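Local structure of Adenylate/guanylate cyclase/hydrolase, alpha/beta fold family (Ruegeria pomeroyi, 3MR7) at residues C8-A13 with N118-L123; A13-Y18 with T27-R32; L35-L40 with G50-T55; P43-A48 with D58-R63; R72-I77 with Y96-N101. The protein probably catalyses cyclic nucleotide formation as an adenylate cyclase, this chain being the cyclase catalytic domain of a longer protein that also carries an alpha/beta-hydrolase family domain. All coordinates share one frame; numbering follows the deposited sequence.

How the interactions relate
From the N terminus, strand 4-15 takes part first in interaction 1. That contact closes only at helix 115-126, so the other four lie within its span. Interaction 2 closes a short loop from the end of the strand to the start of helix 27-47. Interactions 3 and 4 come after it and cross each other, because residues 35-40 and 43-48 of that helix precede both strands of the hairpin, 51-56 and 59-64. Interaction 5 comes last and joins helix 67-84 to strand 96-107. Strand 4-15 lies between strands 59-64 and 96-107. Helices 27-47 and 67-84 pack on one face of the sheet and helix 115-126 on the other.

Interaction 1 (C8-A13 with N118-L123); sequences CAILAA and NVAARL
Ile-10 and Ala-12 of the strand meet Ala-120 and Ala-121 of the helix. The nearest side-chain approach is methyl to methyl: Ile-10 CG2 lies 3.5 Å from Ala-120 CB. Ile-10 CB is also close to this methyl, at 3.9 Å, so Ala-120 sits against the base of the isoleucine. The first torsion of Ile-10 explains this. With chi1 at -63°, CG2 is placed opposite the backbone N and becomes the branch that reaches the helix. Ala-12 adds a second point. Its CB is 3.6 Å from Ala-120 O and 3.8 Å from Ala-121 CA, so it rests on the helix backbone. Ala-121 itself directs its CB away.

Small residues let the two backbones approach closely. The CA atoms of Ala-12 and Ala-121 are 5.3 Å apart, and the short axes run at 36° to each other. Next outward, strand 59-64 adds Leu-61, which touches both Ile-10 and Ala-12. Backbone bonds to Asn-101 and Gly-99 of strand 96-107 hold the same two residues in the sheet. Beyond the helix, Arg-122 NH2 is hydrogen-bonded to Ile-126 O of the second subunit. No hydrogen bond joins strand and helix here; the buried contact is held by apolar packing and close fit.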
# COMPACT_ATOMS: atom_id res chain seq x y z
N CYS A 8 15.10 7.45 -17.91
CA CYS A 8 14.51 8.46 -17.03
C CYS A 8 14.45 8.05 -15.60
O CYS A 8 14.37 6.88 -15.28
CB CYS A 8 13.09 8.83 -17.49
SG CYS A 8 12.92 10.50 -18.13
N ALA A 9 14.47 9.04 -14.72
CA ALA A 9 14.27 8.81 -13.31
C ALA A 9 12.80 9.06 -13.02
O ALA A 9 12.32 10.18 -13.11
CB ALA A 9 15.14 9.75 -12.52
N ILE A 10 12.08 8.01 -12.68
CA ILE A 10 10.68 8.13 -12.34
C ILE A 10 10.51 8.09 -10.82
O ILE A 10 11.18 7.31 -10.13
CB ILE A 10 9.87 6.99 -12.95
CG1 ILE A 10 9.94 7.07 -14.46
CG2 ILE A 10 8.43 7.06 -12.53
CD1 ILE A 10 11.15 6.47 -15.00
N LEU A 11 9.61 8.93 -10.32
CA LEU A 11 9.28 9.07 -8.92
C LEU A 11 7.77 8.95 -8.76
O LEU A 11 7.03 9.69 -9.38
CB LEU A 11 9.81 10.42 -8.41
CG LEU A 11 9.20 11.21 -7.24
CD1 LEU A 11 8.11 10.51 -6.43
CD2 LEU A 11 10.31 11.70 -6.33
N ALA A 12 7.31 7.98 -7.96
CA ALA A 12 5.90 7.83 -7.63
C ALA A 12 5.68 8.14 -6.16
O ALA A 12 6.49 7.75 -5.31
CB ALA A 12 5.38 6.42 -7.97
N ALA A 13 4.57 8.80 -5.85
CA ALA A 13 4.19 9.14 -4.47
C ALA A 13 2.68 9.06 -4.21
O ALA A 13 1.88 9.38 -5.07
CB ALA A 13 4.72 10.52 -4.09
N ASN A 118 6.01 1.14 -14.06
CA ASN A 118 5.29 0.21 -13.21
C ASN A 118 6.07 -0.12 -11.95
O ASN A 118 5.51 -0.26 -10.88
CB ASN A 118 4.94 -1.06 -13.99
CG ASN A 118 3.81 -0.82 -14.98
OD1 ASN A 118 3.44 0.31 -15.23
ND2 ASN A 118 3.25 -1.89 -15.53
N VAL A 119 7.38 -0.20 -12.10
CA VAL A 119 8.24 -0.50 -10.98
C VAL A 119 8.35 0.68 -10.00
O VAL A 119 8.45 0.48 -8.78
CB VAL A 119 9.58 -1.04 -11.51
CG1 VAL A 119 10.64 -1.18 -10.40
CG2 VAL A 119 9.32 -2.37 -12.18
N ALA A 120 8.30 1.91 -10.50
CA ALA A 120 8.37 3.07 -9.60
C ALA A 120 7.12 3.09 -8.73
O ALA A 120 7.18 3.34 -7.51
CB ALA A 120 8.49 4.36 -10.37
N ALA A 121 6.00 2.82 -9.38
CA ALA A 121 4.69 2.81 -8.74
C ALA A 121 4.60 1.77 -7.65
O ALA A 121 4.09 2.03 -6.56
CB ALA A 121 3.64 2.53 -9.79
N ARG A 122 5.09 0.57 -7.96
CA ARG A 122 5.11 -0.53 -7.00
C ARG A 122 6.01 -0.20 -5.80
O ARG A 122 5.66 -0.47 -4.65
CB ARG A 122 5.57 -1.81 -7.69
CG ARG A 122 5.41 -3.04 -6.85
CD ARG A 122 4.00 -3.12 -6.31
NE ARG A 122 3.99 -4.17 -5.32
CZ ARG A 122 3.00 -4.47 -4.52
NH1 ARG A 122 1.87 -3.77 -4.55
NH2 ARG A 122 3.16 -5.47 -3.66
N LEU A 123 7.15 0.42 -6.07
CA LEU A 123 8.04 0.83 -4.99
C LEU A 123 7.35 1.77 -4.04
O LEU A 123 7.49 1.65 -2.83
CB LEU A 123 9.32 1.44 -5.57
CG LEU A 123 10.52 0.47 -5.68
CD1 LEU A 123 10.07 -0.97 -5.86
CD2 LEU A 123 11.49 0.88 -6.79

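Interaction 2 (A13-Y18 with T27-R32); sequences ADMAGY and TDVLNR
Apolar packing centres on Val-29, whose two methyls serve Tyr-18 and the selenomethionine Met-15. Met-15 CE touches Val-29 CG1 at 3.7 Å. The selenomethionine chain is almost fully stretched, with CG opposite the backbone N at chi1 -172°, and this carries its terminal methyl from the strand to the helix. The other methyl, Val-29 CG2, lies 3.4 Å from Tyr-18 CZ, near the hydroxyl end of the ring.

The aromatic contact is a CH-pi interaction. Val-29 CG1 stands over one face of the Tyr-18 ring, 3.8 Å from the centroid and 15° off the ring normal. It is displaced a little toward the rim. The two side chains approach from opposite directions, and the ring lies flat against the valine.

This is the beta-to-alpha connection of the cyclase domain: strand 4-15 runs out, and the chain turns before starting helix 27-47. Gly-17 and Tyr-18 both have positive phi in this turn.

Hydrogen bonds fix the pieces but do not cross between the segments. Met-15 N donates to Asp-14 OD1 over 2.8 Å, meeting the carboxylate on its anti side and 31° out of its plane. That oxygen also pairs with Ser-19 OG of the second subunit. Tyr-18 OH is bonded to Glu-92 O, which holds the outer end of the ring. Arg-32 forms a salt bridge with Glu-85.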
# COMPACT_ATOMS: atom_id res chain seq x y z
N ALA A 13 4.57 8.80 -5.85
CA ALA A 13 4.19 9.14 -4.47
C ALA A 13 2.68 9.06 -4.21
O ALA A 13 1.88 9.38 -5.07
CB ALA A 13 4.72 10.52 -4.09
N ASP A 14 2.32 8.65 -3.00
CA ASP A 14 0.91 8.56 -2.58
C ASP A 14 0.85 8.93 -1.10
O ASP A 14 1.87 9.06 -0.44
CB ASP A 14 0.40 7.13 -2.74
CG ASP A 14 -1.13 7.03 -2.92
OD1 ASP A 14 -1.91 8.00 -2.66
OD2 ASP A 14 -1.54 5.92 -3.33
N MSE A 15 -0.34 9.13 -0.58
CA MSE A 15 -0.50 9.49 0.80
C MSE A 15 -0.86 8.25 1.58
O MSE A 15 -1.74 7.50 1.17
CB MSE A 15 -1.62 10.49 0.97
CG MSE A 15 -1.66 11.04 2.39
SE MSE A 15 -3.28 12.03 2.83
CE MSE A 15 -2.88 12.52 4.66
N ALA A 16 -0.18 8.04 2.70
CA ALA A 16 -0.47 6.88 3.52
C ALA A 16 -1.68 7.18 4.37
O ALA A 16 -2.02 8.35 4.56
CB ALA A 16 0.70 6.59 4.42
N GLY A 17 -2.32 6.14 4.87
CA GLY A 17 -3.15 6.30 6.06
C GLY A 17 -4.55 6.77 5.80
O GLY A 17 -4.99 6.89 4.66
N TYR A 18 -5.27 7.02 6.88
CA TYR A 18 -6.62 7.58 6.82
C TYR A 18 -7.60 6.76 6.01
O TYR A 18 -8.28 7.29 5.16
CB TYR A 18 -6.58 9.04 6.38
CG TYR A 18 -6.09 9.92 7.50
CD1 TYR A 18 -6.95 10.27 8.53
CD2 TYR A 18 -4.77 10.34 7.59
CE1 TYR A 18 -6.53 11.05 9.60
CE2 TYR A 18 -4.32 11.11 8.67
CZ TYR A 18 -5.22 11.46 9.67
OH TYR A 18 -4.85 12.23 10.75
N THR A 27 -11.93 16.42 6.22
CA THR A 27 -11.63 17.65 5.54
C THR A 27 -10.39 18.35 6.09
O THR A 27 -9.53 18.80 5.32
CB THR A 27 -12.86 18.55 5.51
OG1 THR A 27 -13.61 18.32 6.71
CG2 THR A 27 -13.75 18.20 4.29
N ASP A 28 -10.26 18.41 7.42
CA ASP A 28 -9.04 18.98 8.01
C ASP A 28 -7.77 18.35 7.45
O ASP A 28 -6.88 19.05 6.94
CB ASP A 28 -9.05 18.83 9.53
CG ASP A 28 -9.94 19.85 10.22
OD1 ASP A 28 -10.26 20.89 9.60
OD2 ASP A 28 -10.32 19.61 11.38
N VAL A 29 -7.68 17.03 7.55
CA VAL A 29 -6.54 16.30 7.02
C VAL A 29 -6.39 16.46 5.49
O VAL A 29 -5.29 16.67 5.00
CB VAL A 29 -6.56 14.80 7.46
CG1 VAL A 29 -5.58 13.98 6.67
CG2 VAL A 29 -6.23 14.67 8.93
N LEU A 30 -7.48 16.36 4.75
CA LEU A 30 -7.41 16.50 3.30
C LEU A 30 -6.97 17.91 2.86
O LEU A 30 -6.35 18.06 1.81
CB LEU A 30 -8.74 16.14 2.65
CG LEU A 30 -9.33 14.77 2.98
CD1 LEU A 30 -10.71 14.67 2.39
CD2 LEU A 30 -8.46 13.64 2.45
N ASN A 31 -7.29 18.92 3.67
CA ASN A 31 -6.82 20.27 3.40
C ASN A 31 -5.35 20.50 3.72
O ASN A 31 -4.68 21.28 3.04
CB ASN A 31 -7.64 21.30 4.16
CG ASN A 31 -9.03 21.44 3.62
OD1 ASN A 31 -9.31 21.04 2.49
ND2 ASN A 31 -9.92 21.98 4.43
N ARG A 32 -4.87 19.85 4.77
CA ARG A 32 -3.46 19.88 5.07
C ARG A 32 -2.68 19.34 3.88
O ARG A 32 -1.75 19.98 3.41
CB ARG A 32 -3.15 19.05 6.31
CG ARG A 32 -2.67 19.85 7.52
CD ARG A 32 -1.41 19.24 8.15
NE ARG A 32 -1.52 18.15 9.15
CZ ARG A 32 -2.62 17.66 9.73
NH1 ARG A 32 -2.50 16.67 10.62
NH2 ARG A 32 -3.82 18.11 9.42

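Interaction 3 (L35-L40 with G50-T55); sequences LYRREL and GQIVKT
Arg-37 and Thr-55 are the residues with the nearest CA atoms, yet these are 11.5 Å apart, so the helix and the strand are bridged by side chains alone. Arg-37 does the spanning. Its CG is set opposite the backbone N, at chi1 163°, and the chain then bends at the second and third torsions before the guanidinium reaches the strand. There NH1 lies 3.6 Å from Ile-52 CD1, the two chains meeting at a slant. Thr-55 comes from the opposite direction. Its OG1 lies in the guanidinium plane at the edge, 3.9 Å from Arg-37 NH2, which is no hydrogen bond. The closer approach of the Thr-55 methyl to NH2 is doubtful in the model. The charge of Arg-37 is met elsewhere, by a salt bridge from NH1 to Asp-42 OD1 further along the same helix. Met-60 of the neighbouring strand packs on the arginine, and so does Leu-21 of the second subunit. Strand 51-56 pairs with strand 59-64 as an antiparallel hairpin. Val-53 and Lys-54 both face Leu-61 across it, which is a classic beta bulge at the edge of the cyclase sheet.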
# COMPACT_ATOMS: atom_id res chain seq x y z
N LEU A 35 -2.39 21.57 1.11
CA LEU A 35 -1.36 22.56 1.44
C LEU A 35 0.06 22.10 1.19
O LEU A 35 0.84 22.81 0.58
CB LEU A 35 -1.43 22.95 2.91
CG LEU A 35 -0.35 23.98 3.17
CD1 LEU A 35 -0.58 25.16 2.24
CD2 LEU A 35 -0.35 24.40 4.60
N TYR A 36 0.40 20.91 1.69
CA TYR A 36 1.75 20.36 1.53
C TYR A 36 2.09 20.16 0.06
O TYR A 36 3.18 20.52 -0.40
CB TYR A 36 1.92 19.04 2.29
CG TYR A 36 1.95 19.16 3.80
CD1 TYR A 36 2.49 20.28 4.44
CD2 TYR A 36 1.43 18.16 4.59
CE1 TYR A 36 2.52 20.37 5.82
CE2 TYR A 36 1.45 18.24 5.96
CZ TYR A 36 2.00 19.33 6.58
OH TYR A 36 2.01 19.36 7.96
N ARG A 37 1.15 19.58 -0.68
CA ARG A 37 1.34 19.45 -2.12
C ARG A 37 1.75 20.79 -2.72
O ARG A 37 2.58 20.85 -3.60
CB ARG A 37 0.06 18.95 -2.79
CG ARG A 37 0.05 19.17 -4.28
CD ARG A 37 0.89 18.16 -5.02
NE ARG A 37 0.06 17.35 -5.89
CZ ARG A 37 -0.00 17.49 -7.21
NH1 ARG A 37 0.75 18.39 -7.81
NH2 ARG A 37 -0.81 16.71 -7.91
N ARG A 38 1.16 21.87 -2.23
CA ARG A 38 1.37 23.15 -2.87
C ARG A 38 2.61 23.84 -2.38
O ARG A 38 3.34 24.47 -3.15
CB ARG A 38 0.16 24.06 -2.69
CG ARG A 38 -0.80 23.95 -3.82
CD ARG A 38 -2.19 24.36 -3.39
NE ARG A 38 -3.08 23.24 -3.63
CZ ARG A 38 -3.78 23.12 -4.75
NH1 ARG A 38 -3.71 24.07 -5.67
NH2 ARG A 38 -4.55 22.06 -4.92
N GLU A 39 2.85 23.72 -1.08
CA GLU A 39 3.93 24.44 -0.43
C GLU A 39 5.22 23.64 -0.30
O GLU A 39 6.27 24.22 -0.12
CB GLU A 39 3.48 24.94 0.93
CG GLU A 39 4.15 24.25 2.08
CD GLU A 39 4.08 25.06 3.37
OE1 GLU A 39 3.25 24.72 4.24
OE2 GLU A 39 4.87 26.03 3.51
N LEU A 40 5.17 22.32 -0.42
CA LEU A 40 6.32 21.50 -0.08
C LEU A 40 6.72 20.65 -1.26
O LEU A 40 7.82 20.79 -1.79
CB LEU A 40 5.97 20.61 1.09
CG LEU A 40 7.02 20.26 2.12
CD1 LEU A 40 6.29 20.03 3.43
CD2 LEU A 40 7.81 19.02 1.71
N GLY A 50 12.49 18.55 -11.94
CA GLY A 50 11.52 17.54 -12.33
C GLY A 50 10.28 18.11 -12.97
O GLY A 50 10.07 19.32 -12.99
N GLN A 51 9.47 17.21 -13.52
CA GLN A 51 8.14 17.56 -13.99
C GLN A 51 7.17 16.54 -13.47
O GLN A 51 7.41 15.34 -13.57
CB GLN A 51 8.04 17.50 -15.51
CG GLN A 51 9.15 18.13 -16.28
CD GLN A 51 8.96 17.91 -17.75
OE1 GLN A 51 9.90 17.57 -18.47
NE2 GLN A 51 7.72 18.07 -18.21
N ILE A 52 6.05 17.02 -12.95
CA ILE A 52 4.92 16.15 -12.71
C ILE A 52 4.40 15.65 -14.05
O ILE A 52 4.24 16.42 -14.96
CB ILE A 52 3.81 16.89 -12.02
CG1 ILE A 52 4.18 17.12 -10.55
CG2 ILE A 52 2.54 16.10 -12.15
CD1 ILE A 52 3.61 18.41 -9.97
N VAL A 53 4.16 14.35 -14.16
CA VAL A 53 3.54 13.79 -15.35
C VAL A 53 2.04 13.74 -15.15
O VAL A 53 1.29 13.99 -16.06
CB VAL A 53 3.98 12.36 -15.55
CG1 VAL A 53 3.05 11.67 -16.54
CG2 VAL A 53 5.44 12.31 -16.00
N LYS A 54 1.59 13.41 -13.95
CA LYS A 54 0.15 13.27 -13.72
C LYS A 54 -0.19 12.77 -12.32
O LYS A 54 0.60 12.09 -11.68
CB LYS A 54 -0.44 12.30 -14.72
CG LYS A 54 -0.27 10.87 -14.34
CD LYS A 54 -0.29 10.02 -15.57
CE LYS A 54 -0.54 8.59 -15.25
NZ LYS A 54 -0.32 7.82 -16.47
N THR A 55 -1.37 13.09 -11.84
CA THR A 55 -1.80 12.45 -10.62
C THR A 55 -3.06 11.73 -11.01
O THR A 55 -3.89 12.26 -11.73
CB THR A 55 -2.01 13.42 -9.47
OG1 THR A 55 -3.23 14.13 -9.66
CG2 THR A 55 -0.91 14.42 -9.46

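Interaction 4 (P43-A48 with D58-R63); sequences PAIAQA and DGMLAR
Ile-45 and Ala-62 lie at the closest point of the two backbones, with 8.1 Å between their CA atoms. Residues 43-47 form the last part of helix 27-47, which is kinked at Pro-43, where the backbone N makes no bond to the turn before. Residues 59-63 form a strand that runs beneath it.

The side-chain contact is made by one methyl. Ile-45 CD1 approaches Ala-62 CB to 4.1 Å and the selenium atom SE of Met-60 to 4.2 Å. Ile-45 is extended at its second torsion, chi2 -176°, which brings CD1 down to the sheet. Met-60 and Ala-62 are two apart in the strand, so both present their side chains to this same face. Ile-45 and Met-60 run alongside each other, pointing opposite ways. In the selenomethionine the bend at its last torsion, chi3 -82°, turns CE aside, and SE is the atom nearest Ile-45 CD1.

Strands 4-15, 51-56, 59-64 and 96-107, with helices 27-47 and 67-84, follow the beta-alpha-beta-beta-alpha-beta order of a ferredoxin-like core, as in class III nucleotide cyclases. The contact packs the first of these helices on the third strand of that core.

Leu-61, between the two contact residues, turns to the opposite face of the sheet. Backbone bonds from Met-60 to Ala-13 and from Ala-62 to Leu-11 fix the strand against its neighbour. On the helix side, Ile-45 also leans on Cys-73 of helix 67-84. Ile-52 and Thr-55 of strand 51-56 touch Met-60, as does Leu-21 of the second subunit.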
# COMPACT_ATOMS: atom_id res chain seq x y z
N PRO A 43 6.83 22.56 -5.13
CA PRO A 43 8.08 23.33 -5.14
C PRO A 43 9.38 22.51 -5.20
O PRO A 43 10.23 22.81 -6.04
CB PRO A 43 7.99 24.12 -3.84
CG PRO A 43 6.55 24.41 -3.76
CD PRO A 43 5.91 23.08 -4.10
N ALA A 44 9.54 21.52 -4.34
CA ALA A 44 10.76 20.72 -4.30
C ALA A 44 11.01 20.06 -5.65
O ALA A 44 12.15 19.92 -6.09
CB ALA A 44 10.69 19.63 -3.16
N ILE A 45 9.93 19.64 -6.29
CA ILE A 45 10.00 18.96 -7.57
C ILE A 45 10.47 19.91 -8.67
O ILE A 45 11.36 19.57 -9.45
CB ILE A 45 8.64 18.40 -7.98
CG1 ILE A 45 8.31 17.13 -7.18
CG2 ILE A 45 8.64 18.12 -9.45
CD1 ILE A 45 7.01 16.43 -7.58
N ALA A 46 9.87 21.09 -8.74
CA ALA A 46 10.34 22.16 -9.62
C ALA A 46 11.78 22.58 -9.33
O ALA A 46 12.62 22.56 -10.21
CB ALA A 46 9.44 23.34 -9.52
N GLN A 47 12.07 22.96 -8.09
CA GLN A 47 13.44 23.29 -7.72
C GLN A 47 14.44 22.26 -8.23
O GLN A 47 15.56 22.61 -8.61
CB GLN A 47 13.59 23.43 -6.20
CG GLN A 47 14.08 24.81 -5.75
CD GLN A 47 15.58 25.00 -5.93
OE1 GLN A 47 16.37 24.14 -5.54
NE2 GLN A 47 15.97 26.13 -6.52
N ALA A 48 14.03 20.99 -8.26
CA ALA A 48 14.93 19.89 -8.58
C ALA A 48 14.98 19.53 -10.07
O ALA A 48 15.58 18.53 -10.44
CB ALA A 48 14.53 18.64 -7.77
N ASP A 58 -3.99 6.42 -8.69
CA ASP A 58 -2.84 5.64 -8.24
C ASP A 58 -1.87 6.53 -7.50
O ASP A 58 -0.92 6.05 -6.89
CB ASP A 58 -2.10 5.02 -9.45
CG ASP A 58 -2.87 3.85 -10.10
OD1 ASP A 58 -3.67 3.18 -9.40
OD2 ASP A 58 -2.66 3.58 -11.32
N GLY A 59 -2.11 7.83 -7.55
CA GLY A 59 -1.19 8.77 -6.96
C GLY A 59 -0.48 9.59 -8.02
O GLY A 59 -0.95 9.68 -9.15
N MSE A 60 0.65 10.18 -7.65
CA MSE A 60 1.34 11.07 -8.57
C MSE A 60 2.64 10.50 -9.15
O MSE A 60 3.28 9.65 -8.55
CB MSE A 60 1.61 12.40 -7.90
CG MSE A 60 2.92 13.01 -8.28
SE MSE A 60 3.30 14.52 -7.12
CE MSE A 60 2.22 15.83 -8.08
N LEU A 61 3.01 10.98 -10.32
CA LEU A 61 4.13 10.42 -11.05
C LEU A 61 4.94 11.57 -11.59
O LEU A 61 4.40 12.43 -12.26
CB LEU A 61 3.57 9.62 -12.21
CG LEU A 61 4.38 8.52 -12.84
CD1 LEU A 61 4.80 7.58 -11.79
CD2 LEU A 61 3.47 7.83 -13.81
N ALA A 62 6.22 11.63 -11.29
CA ALA A 62 7.02 12.74 -11.80
C ALA A 62 8.30 12.20 -12.36
O ALA A 62 8.68 11.09 -12.06
CB ALA A 62 7.30 13.76 -10.71
N ARG A 63 8.97 12.99 -13.17
CA ARG A 63 10.20 12.51 -13.77
C ARG A 63 11.28 13.55 -13.75
O ARG A 63 11.01 14.74 -13.79
CB ARG A 63 9.96 12.02 -15.19
CG ARG A 63 9.77 13.13 -16.19
CD ARG A 63 9.16 12.57 -17.44
NE ARG A 63 8.66 13.64 -18.28
CZ ARG A 63 9.41 14.30 -19.15
NH1 ARG A 63 10.70 14.01 -19.30
NH2 ARG A 63 8.86 15.26 -19.88

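Interaction 5 (R72-I77 with Y96-N101); sequences RCALEI and YRIGIN
Ile-98 and Ala-74 face each other where the second helix of the ferredoxin-like core, 67-84, lies on the central part of the sheet. The cyclase core has strand 96-107 as the last strand of its beta-alpha-beta-beta-alpha-beta run. The CA atoms of Ala-74 and Ile-98 are 7.1 Å apart, a short gap that suits the small alanine on the helix.

Ile-98 can be followed outward. Its CB points at the helix and divides the side chain into two branches. The short branch, CG2, lies opposite the backbone N and comes to 4.0 Å from Ala-74 CB. The longer branch starts with CG1, opposite the carbonyl carbon at chi1 -62°, and makes no near contact with the helix segment. It continues extended, chi2 166°, and its tip, CD1, also stands 4.0 Å from Ala-74 CB. The alanine methyl is therefore met by both ends of one isoleucine. Beyond it, CD1 has Ile-77 CG2 as a looser neighbour at 4.5 Å. Gln-78 touches the same side chain from the next turn.

Tyr-96, at the start of the strand, reaches over to helix 27-47, where it touches Tyr-36 and Ile-41. Ile-132 of strand 132-135 touches both Ala-74 and Ile-100. Ile-100 repeats the shape of Ile-98 two residues on, and its extended tip, CD1, ends 3.9 Å from Ala-74 CB.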
# COMPACT_ATOMS: atom_id res chain seq x y z
N ARG A 72 17.16 13.56 -4.13
CA ARG A 72 17.24 14.70 -3.20
C ARG A 72 15.87 15.32 -3.05
O ARG A 72 15.51 15.85 -1.99
CB ARG A 72 18.21 15.75 -3.71
CG ARG A 72 19.65 15.29 -3.73
CD ARG A 72 20.46 16.23 -4.60
NE ARG A 72 21.90 16.03 -4.48
CZ ARG A 72 22.80 16.87 -4.97
NH1 ARG A 72 22.41 17.96 -5.62
NH2 ARG A 72 24.09 16.63 -4.82
N CYS A 73 15.11 15.26 -4.12
CA CYS A 73 13.78 15.81 -4.08
C CYS A 73 12.92 15.05 -3.06
O CYS A 73 12.28 15.66 -2.21
CB CYS A 73 13.18 15.80 -5.48
SG CYS A 73 11.50 16.32 -5.61
N ALA A 74 12.95 13.72 -3.13
CA ALA A 74 12.21 12.88 -2.16
C ALA A 74 12.73 13.03 -0.73
O ALA A 74 11.97 13.01 0.23
CB ALA A 74 12.25 11.38 -2.58
N LEU A 75 14.03 13.13 -0.60
CA LEU A 75 14.59 13.29 0.71
C LEU A 75 14.17 14.65 1.28
O LEU A 75 13.88 14.75 2.46
CB LEU A 75 16.10 13.14 0.64
CG LEU A 75 16.57 11.69 0.59
CD1 LEU A 75 18.04 11.65 0.27
CD2 LEU A 75 16.32 11.01 1.93
N GLU A 76 14.12 15.67 0.42
CA GLU A 76 13.74 17.03 0.80
C GLU A 76 12.32 17.05 1.32
O GLU A 76 12.04 17.60 2.40
CB GLU A 76 13.82 17.96 -0.41
CG GLU A 76 13.71 19.44 -0.06
CD GLU A 76 13.60 20.37 -1.29
OE1 GLU A 76 14.08 20.01 -2.39
OE2 GLU A 76 13.03 21.49 -1.15
N ILE A 77 11.44 16.46 0.53
CA ILE A 77 10.06 16.25 0.92
C ILE A 77 9.85 15.46 2.23
O ILE A 77 9.19 15.94 3.13
CB ILE A 77 9.31 15.55 -0.22
CG1 ILE A 77 9.35 16.44 -1.45
CG2 ILE A 77 7.87 15.23 0.20
CD1 ILE A 77 8.63 15.86 -2.64
N TYR A 96 3.61 10.72 3.41
CA TYR A 96 3.66 10.20 2.05
C TYR A 96 4.48 8.90 1.95
O TYR A 96 5.27 8.58 2.84
CB TYR A 96 4.18 11.29 1.14
CG TYR A 96 3.25 12.47 1.05
CD1 TYR A 96 2.06 12.40 0.33
CD2 TYR A 96 3.56 13.67 1.68
CE1 TYR A 96 1.22 13.49 0.25
CE2 TYR A 96 2.74 14.74 1.61
CZ TYR A 96 1.57 14.66 0.90
OH TYR A 96 0.74 15.78 0.85
N ARG A 97 4.24 8.11 0.90
CA ARG A 97 5.13 6.99 0.52
C ARG A 97 5.79 7.39 -0.79
O ARG A 97 5.17 8.07 -1.60
CB ARG A 97 4.33 5.68 0.33
CG ARG A 97 3.84 5.03 1.61
CD ARG A 97 3.35 3.67 1.30
NE ARG A 97 2.39 3.78 0.22
CZ ARG A 97 1.08 3.82 0.42
NH1 ARG A 97 0.61 3.70 1.65
NH2 ARG A 97 0.25 3.98 -0.60
N ILE A 98 7.04 7.00 -1.01
CA ILE A 98 7.68 7.37 -2.27
C ILE A 98 8.51 6.26 -2.83
O ILE A 98 9.25 5.63 -2.10
CB ILE A 98 8.54 8.62 -2.14
CG1 ILE A 98 7.68 9.82 -1.74
CG2 ILE A 98 9.27 8.89 -3.45
CD1 ILE A 98 8.45 11.01 -1.26
N GLY A 99 8.35 6.02 -4.12
CA GLY A 99 9.18 5.09 -4.87
C GLY A 99 9.90 5.79 -6.02
O GLY A 99 9.42 6.75 -6.60
N ILE A 100 11.08 5.32 -6.34
CA ILE A 100 11.86 5.92 -7.39
C ILE A 100 12.52 4.80 -8.15
O ILE A 100 13.01 3.88 -7.54
CB ILE A 100 12.96 6.80 -6.82
CG1 ILE A 100 12.33 7.92 -6.00
CG2 ILE A 100 13.80 7.38 -7.93
CD1 ILE A 100 13.31 8.83 -5.39
N ASN A 101 12.52 4.85 -9.48
CA ASN A 101 13.16 3.81 -10.27
C ASN A 101 13.82 4.42 -11.50
O ASN A 101 13.70 5.61 -11.73
CB ASN A 101 12.14 2.74 -10.66
CG ASN A 101 12.75 1.62 -11.47
OD1 ASN A 101 13.89 1.22 -11.23
ND2 ASN A 101 12.01 1.12 -12.45